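Local coordinates for putative pyrazinamidase/nicotinamidase (Streptococcus mutans, PDB 3S2S), which probably acts as a zinc-containing nicotinamidase/pyrazinamidase, a hydrolase that converts nicotinamide to nicotinate by hydrolysing its amide, at residues Phe83-Gly88 / Met135-Tyr140; Ile42-Asp47 / Thr163-Asp168. One frame throughout, in Å; residues are numbered along the deposited sequence.

Contacts 1 and 2 lie on one parallel sheet of the isochorismatase fold, their centres about 10 Å apart. Across that sheet the strands run 132-137, 81-87, 37-42, 159-165. Along the chain, contact 1 is nested inside the loop that contact 2 closes. Asp-43 of contact 2 joins them: its OD2 makes a salt bridge with Lys-137 NZ at 2.8 Å, and its OD1 probably accepts a hydrogen bond from Asp-87 N at 2.7 Å. At the carboxyl ends of the strands, Asp-87 of contact 1 binds zinc, and cacodylate touches Tyr-140 of contact 1 as well as Asp-43, Val-165 and Leu-166. Asp-43, Lys-137 and nearby Cys-170 are consistent with the Asp-Lys-Cys triad of this family.

Contact 1. Residues Phe83-Gly88 / Met135-Tyr140; sequences FFTIDG and MDKRHY. With ZN (zinc ion), chain E.
Asp-87 and Lys-137 meet through their side chains next to the zinc ion. Asp-87 OD2 binds zinc at 2.0 Å. The other Asp-87 oxygen, OD1, forms a salt bridge with Lys-137 NZ at 3.0 Å, and NZ comes from above the carboxylate plane. Zinc-bound water 1 also donates to Asp-87 OD1, at 2.6 Å, so both carboxylate oxygens are engaged. His-89, Glu-98, His-105 and a second water complete the zinc site. Lys-137 has CG between its backbone N and carbonyl carbon (chi1 71°), and its chain passes across the Thr-85 carbonyl before bending at chi4. Lys-137 NZ then donates to His-139 O and Tyr-140 O, both at 3.1 Å; the first bond lies on a lone pair in the carbonyl plane. Asp-43 OD2 forms a second salt bridge with NZ. Four acceptors, more than its protons can serve singly, thus restrict the nitrogen.

Behind this site, strands 81-87 and 132-137 pair in parallel within the central sheet of the alpha/beta fold. Met-135 N donates to Phe-84 O, Ile-86 N to Met-135 O, and Lys-137 N to Ile-86 O. Gly-88 N continues the pairing just past the strand end, donating to Lys-137 O at 2.8 Å.

At the far end, extended Met-135 brings CE to the edge of the Phe-83 ring, 3.6 Å from CD1. Its sulfur makes an oblique Met-aromatic contact. Helix 148-154 packs against both residues.

Contact 2. Residues Ile42-Asp47 / Thr163-Asp168; sequences IDYTYD and TGVLTD. With CAD (cacodylic acid), chain F.
Ile-42 uses both of its backbone polar groups on segment 163-168. Its N donates to Thr-163 O at 3.0 Å, and its O accepts from Val-165 N at the same length (165° at the hydrogen). Gly-164 CA passes 3.3 Å from Ile-42 O in a CA-H...O contact, a close approach possible because the glycine carries no side chain.

The peptide bond before Leu-166 is cis. Leu-166 N donates to cacodylate O1 at 2.7 Å, with an angle of 173°. Cys-170 N also hydrogen-bonds to the ligand, consistent with the oxyanion hole of these cysteine hydrolases. Asp-43 turns its OD2 to the cacodylate methyl C1, 3.1 Å away; its oxygens have Asp-87 N and Lys-137 as partners.

Asp-43 O receives a weak bond from Thr-45 N, closing an inverse gamma turn centred on Tyr-44. With CG1 anti to its carbonyl carbon (chi1 -63°), Val-165 sets CG2 3.3 Å from Asp-43 O, while CG1 reaches the edge of the Tyr-44 ring. Tyr-44 OH hydrogen-bonds to Ala-61 O, and Thr-163 OG1 to Ile-40 O.

Helix 167-180 packs on Ile-42, helix 65-77 covers Tyr-44 and Thr-163, and Phe-48 of helix 46-49 touches Asp-43 and Val-165, where strands 37-42 and 159-165 end.

Contact 1. Residues Phe83-Gly88 / Met135-Tyr140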
# COMPACT_ATOMS: atom_id res chain seq x y z
N PHE A 83 -6.70 18.49 7.24
CA PHE A 83 -5.74 18.19 6.17
C PHE A 83 -6.22 18.79 4.85
O PHE A 83 -7.24 18.35 4.31
CB PHE A 83 -5.60 16.67 5.98
CG PHE A 83 -4.90 15.99 7.12
CD1 PHE A 83 -3.53 15.72 7.04
CD2 PHE A 83 -5.60 15.61 8.26
CE1 PHE A 83 -2.86 15.09 8.09
CE2 PHE A 83 -4.93 14.97 9.32
CZ PHE A 83 -3.58 14.71 9.23
N PHE A 84 -5.50 19.78 4.35
CA PHE A 84 -5.76 20.31 3.00
C PHE A 84 -5.01 19.44 2.00
O PHE A 84 -3.78 19.39 2.02
CB PHE A 84 -5.32 21.78 2.89
CG PHE A 84 -6.17 22.70 3.73
CD1 PHE A 84 -7.33 23.24 3.21
CD2 PHE A 84 -5.83 22.99 5.04
CE1 PHE A 84 -8.13 24.06 3.96
CE2 PHE A 84 -6.63 23.81 5.82
CZ PHE A 84 -7.79 24.36 5.26
N THR A 85 -5.75 18.74 1.15
CA THR A 85 -5.11 17.78 0.24
C THR A 85 -5.39 18.29 -1.16
O THR A 85 -6.53 18.28 -1.63
CB THR A 85 -5.65 16.36 0.48
OG1 THR A 85 -7.06 16.33 0.22
CG2 THR A 85 -5.36 15.94 1.92
N ILE A 86 -4.33 18.80 -1.79
CA ILE A 86 -4.49 19.71 -2.91
C ILE A 86 -3.68 19.29 -4.11
O ILE A 86 -2.45 19.20 -4.05
CB ILE A 86 -4.01 21.14 -2.52
CG1 ILE A 86 -4.67 21.59 -1.21
CG2 ILE A 86 -4.25 22.13 -3.66
CD1 ILE A 86 -6.20 21.81 -1.28
N ASP A 87 -4.38 19.10 -5.23
CA ASP A 87 -3.75 18.79 -6.50
C ASP A 87 -2.60 19.77 -6.76
O ASP A 87 -2.76 20.99 -6.59
CB ASP A 87 -4.77 19.00 -7.60
CG ASP A 87 -5.10 17.74 -8.36
OD1 ASP A 87 -4.93 16.60 -7.83
OD2 ASP A 87 -5.60 17.93 -9.49
N GLY A 88 -1.45 19.26 -7.18
CA GLY A 88 -0.32 20.11 -7.53
C GLY A 88 0.35 19.54 -8.77
O GLY A 88 1.02 18.50 -8.69
N MET A 135 -1.02 19.17 2.10
CA MET A 135 -0.42 18.05 1.39
C MET A 135 -0.65 18.20 -0.09
O MET A 135 -1.78 18.25 -0.53
CB MET A 135 -1.05 16.72 1.84
CG MET A 135 -0.64 16.33 3.21
SD MET A 135 -1.45 14.76 3.60
CE MET A 135 -0.69 14.48 5.20
N ASP A 136 0.43 18.22 -0.87
CA ASP A 136 0.28 18.20 -2.31
C ASP A 136 -0.03 16.79 -2.79
O ASP A 136 0.52 15.80 -2.25
CB ASP A 136 1.59 18.66 -2.98
CG ASP A 136 1.98 20.09 -2.62
OD1 ASP A 136 1.11 20.98 -2.63
OD2 ASP A 136 3.17 20.33 -2.34
N LYS A 137 -0.89 16.68 -3.80
CA LYS A 137 -1.19 15.37 -4.36
C LYS A 137 -1.19 15.43 -5.87
O LYS A 137 -1.35 16.51 -6.44
CB LYS A 137 -2.54 14.82 -3.82
CG LYS A 137 -3.77 15.55 -4.37
CD LYS A 137 -5.06 15.01 -3.71
CE LYS A 137 -6.30 15.78 -4.15
NZ LYS A 137 -6.59 15.59 -5.60
N ARG A 138 -1.02 14.28 -6.52
CA ARG A 138 -1.01 14.23 -7.97
C ARG A 138 -2.10 13.36 -8.57
O ARG A 138 -2.38 13.46 -9.75
CB ARG A 138 0.36 13.75 -8.49
CG ARG A 138 1.47 14.75 -8.24
CD ARG A 138 2.82 14.21 -8.67
NE ARG A 138 2.94 14.05 -10.12
CZ ARG A 138 2.87 12.89 -10.75
NH1 ARG A 138 2.63 11.75 -10.08
NH2 ARG A 138 3.01 12.85 -12.07
N HIS A 139 -2.67 12.46 -7.76
CA HIS A 139 -3.81 11.67 -8.22
C HIS A 139 -5.07 12.23 -7.60
O HIS A 139 -5.02 13.17 -6.80
CB HIS A 139 -3.66 10.19 -7.82
CG HIS A 139 -2.60 9.46 -8.59
ND1 HIS A 139 -2.04 8.28 -8.14
CD2 HIS A 139 -1.99 9.75 -9.76
CE1 HIS A 139 -1.14 7.87 -9.02
NE2 HIS A 139 -1.10 8.74 -10.02
N TYR A 140 -6.20 11.63 -7.92
CA TYR A 140 -7.46 12.18 -7.42
C TYR A 140 -7.64 11.94 -5.92
O TYR A 140 -7.98 12.86 -5.14
CB TYR A 140 -8.61 11.54 -8.21
CG TYR A 140 -8.45 11.65 -9.72
CD1 TYR A 140 -8.51 12.89 -10.36
CD2 TYR A 140 -8.29 10.51 -10.50
CE1 TYR A 140 -8.38 12.98 -11.74
CE2 TYR A 140 -8.17 10.60 -11.88
CZ TYR A 140 -8.23 11.83 -12.49
OH TYR A 140 -8.10 11.90 -13.87
ZN ZN E . -5.60 16.92 -11.25
O HOH W 1 -5.34 15.13 -9.90
O HOH W 2 3.38 17.17 -10.02
O HOH W 3 -7.69 16.49 -11.05

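Contact 2. Residues Ile42-Asp47 / Thr163-Asp168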
# COMPACT_ATOMS: atom_id res chain seq x y z
N ILE A 42 -10.67 18.80 0.39
CA ILE A 42 -10.17 18.28 -0.88
C ILE A 42 -10.33 19.28 -2.02
O ILE A 42 -11.45 19.58 -2.44
CB ILE A 42 -10.87 16.97 -1.24
CG1 ILE A 42 -10.77 15.97 -0.08
CG2 ILE A 42 -10.31 16.36 -2.55
CD1 ILE A 42 -11.60 14.73 -0.32
N ASP A 43 -9.20 19.80 -2.51
CA ASP A 43 -9.15 20.57 -3.77
C ASP A 43 -10.06 21.77 -3.89
O ASP A 43 -10.50 22.08 -5.00
CB ASP A 43 -9.41 19.65 -4.97
CG ASP A 43 -8.20 18.77 -5.31
OD1 ASP A 43 -7.08 19.24 -5.07
OD2 ASP A 43 -8.41 17.66 -5.83
N TYR A 44 -10.35 22.44 -2.78
CA TYR A 44 -11.25 23.59 -2.85
C TYR A 44 -10.48 24.84 -3.27
O TYR A 44 -10.33 25.81 -2.50
CB TYR A 44 -12.03 23.79 -1.54
CG TYR A 44 -13.27 24.61 -1.79
CD1 TYR A 44 -14.35 24.07 -2.49
CD2 TYR A 44 -13.34 25.93 -1.36
CE1 TYR A 44 -15.49 24.85 -2.76
CE2 TYR A 44 -14.48 26.72 -1.61
CZ TYR A 44 -15.54 26.16 -2.31
OH TYR A 44 -16.65 26.94 -2.57
N THR A 45 -9.96 24.81 -4.49
CA THR A 45 -9.08 25.87 -4.96
C THR A 45 -9.68 26.66 -6.12
O THR A 45 -10.70 26.29 -6.72
CB THR A 45 -7.73 25.29 -5.46
OG1 THR A 45 -7.97 24.46 -6.60
CG2 THR A 45 -7.02 24.48 -4.34
N TYR A 46 -9.03 27.78 -6.43
CA TYR A 46 -9.51 28.64 -7.51
C TYR A 46 -9.73 27.91 -8.83
O TYR A 46 -10.76 28.11 -9.48
CB TYR A 46 -8.57 29.83 -7.68
CG TYR A 46 -9.02 31.03 -6.88
CD1 TYR A 46 -8.96 31.02 -5.48
CD2 TYR A 46 -9.52 32.16 -7.51
CE1 TYR A 46 -9.39 32.11 -4.73
CE2 TYR A 46 -9.95 33.26 -6.77
CZ TYR A 46 -9.88 33.24 -5.39
OH TYR A 46 -10.31 34.34 -4.67
N ASP A 47 -8.79 27.07 -9.25
CA ASP A 47 -8.99 26.38 -10.53
C ASP A 47 -10.19 25.45 -10.58
O ASP A 47 -10.74 25.20 -11.66
CB ASP A 47 -7.73 25.63 -10.97
CG ASP A 47 -6.76 26.52 -11.72
OD1 ASP A 47 -7.20 27.56 -12.27
OD2 ASP A 47 -5.56 26.18 -11.76
N THR A 163 -14.75 16.75 2.81
CA THR A 163 -15.33 17.97 2.27
C THR A 163 -14.57 18.32 1.00
O THR A 163 -13.44 17.87 0.82
CB THR A 163 -15.16 19.18 3.23
OG1 THR A 163 -13.76 19.49 3.38
CG2 THR A 163 -15.78 18.90 4.61
N GLY A 164 -15.17 19.13 0.14
CA GLY A 164 -14.45 19.63 -1.02
C GLY A 164 -15.07 19.19 -2.34
O GLY A 164 -16.26 18.92 -2.39
N VAL A 165 -14.25 19.11 -3.38
CA VAL A 165 -14.72 18.87 -4.76
C VAL A 165 -13.76 17.91 -5.46
O VAL A 165 -12.62 17.76 -5.02
CB VAL A 165 -14.81 20.22 -5.56
CG1 VAL A 165 -15.84 21.16 -4.94
CG2 VAL A 165 -13.46 20.88 -5.63
N LEU A 166 -14.19 17.22 -6.52
CA LEU A 166 -15.59 17.13 -6.92
C LEU A 166 -16.12 15.86 -6.26
O LEU A 166 -15.36 14.88 -6.06
CB LEU A 166 -15.70 16.97 -8.44
CG LEU A 166 -15.27 18.12 -9.36
CD1 LEU A 166 -15.63 17.73 -10.80
CD2 LEU A 166 -15.97 19.38 -8.97
N THR A 167 -17.40 15.85 -5.94
CA THR A 167 -17.98 14.74 -5.18
C THR A 167 -17.69 13.38 -5.82
O THR A 167 -17.35 12.41 -5.12
CB THR A 167 -19.51 14.91 -5.08
OG1 THR A 167 -19.80 16.29 -4.86
CG2 THR A 167 -20.07 14.09 -3.94
N ASP A 168 -17.81 13.32 -7.15
CA ASP A 168 -17.72 12.06 -7.89
C ASP A 168 -16.31 11.71 -8.38
O ASP A 168 -16.13 10.67 -9.00
CB ASP A 168 -18.69 12.08 -9.09
CG ASP A 168 -18.42 13.24 -10.03
OD1 ASP A 168 -18.39 14.39 -9.54
OD2 ASP A 168 -18.21 13.01 -11.24
AS CAD F . -11.05 16.42 -8.43
C1 CAD F . -10.76 18.22 -7.74
C2 CAD F . -10.53 16.30 -10.34
O1 CAD F . -12.54 15.83 -8.10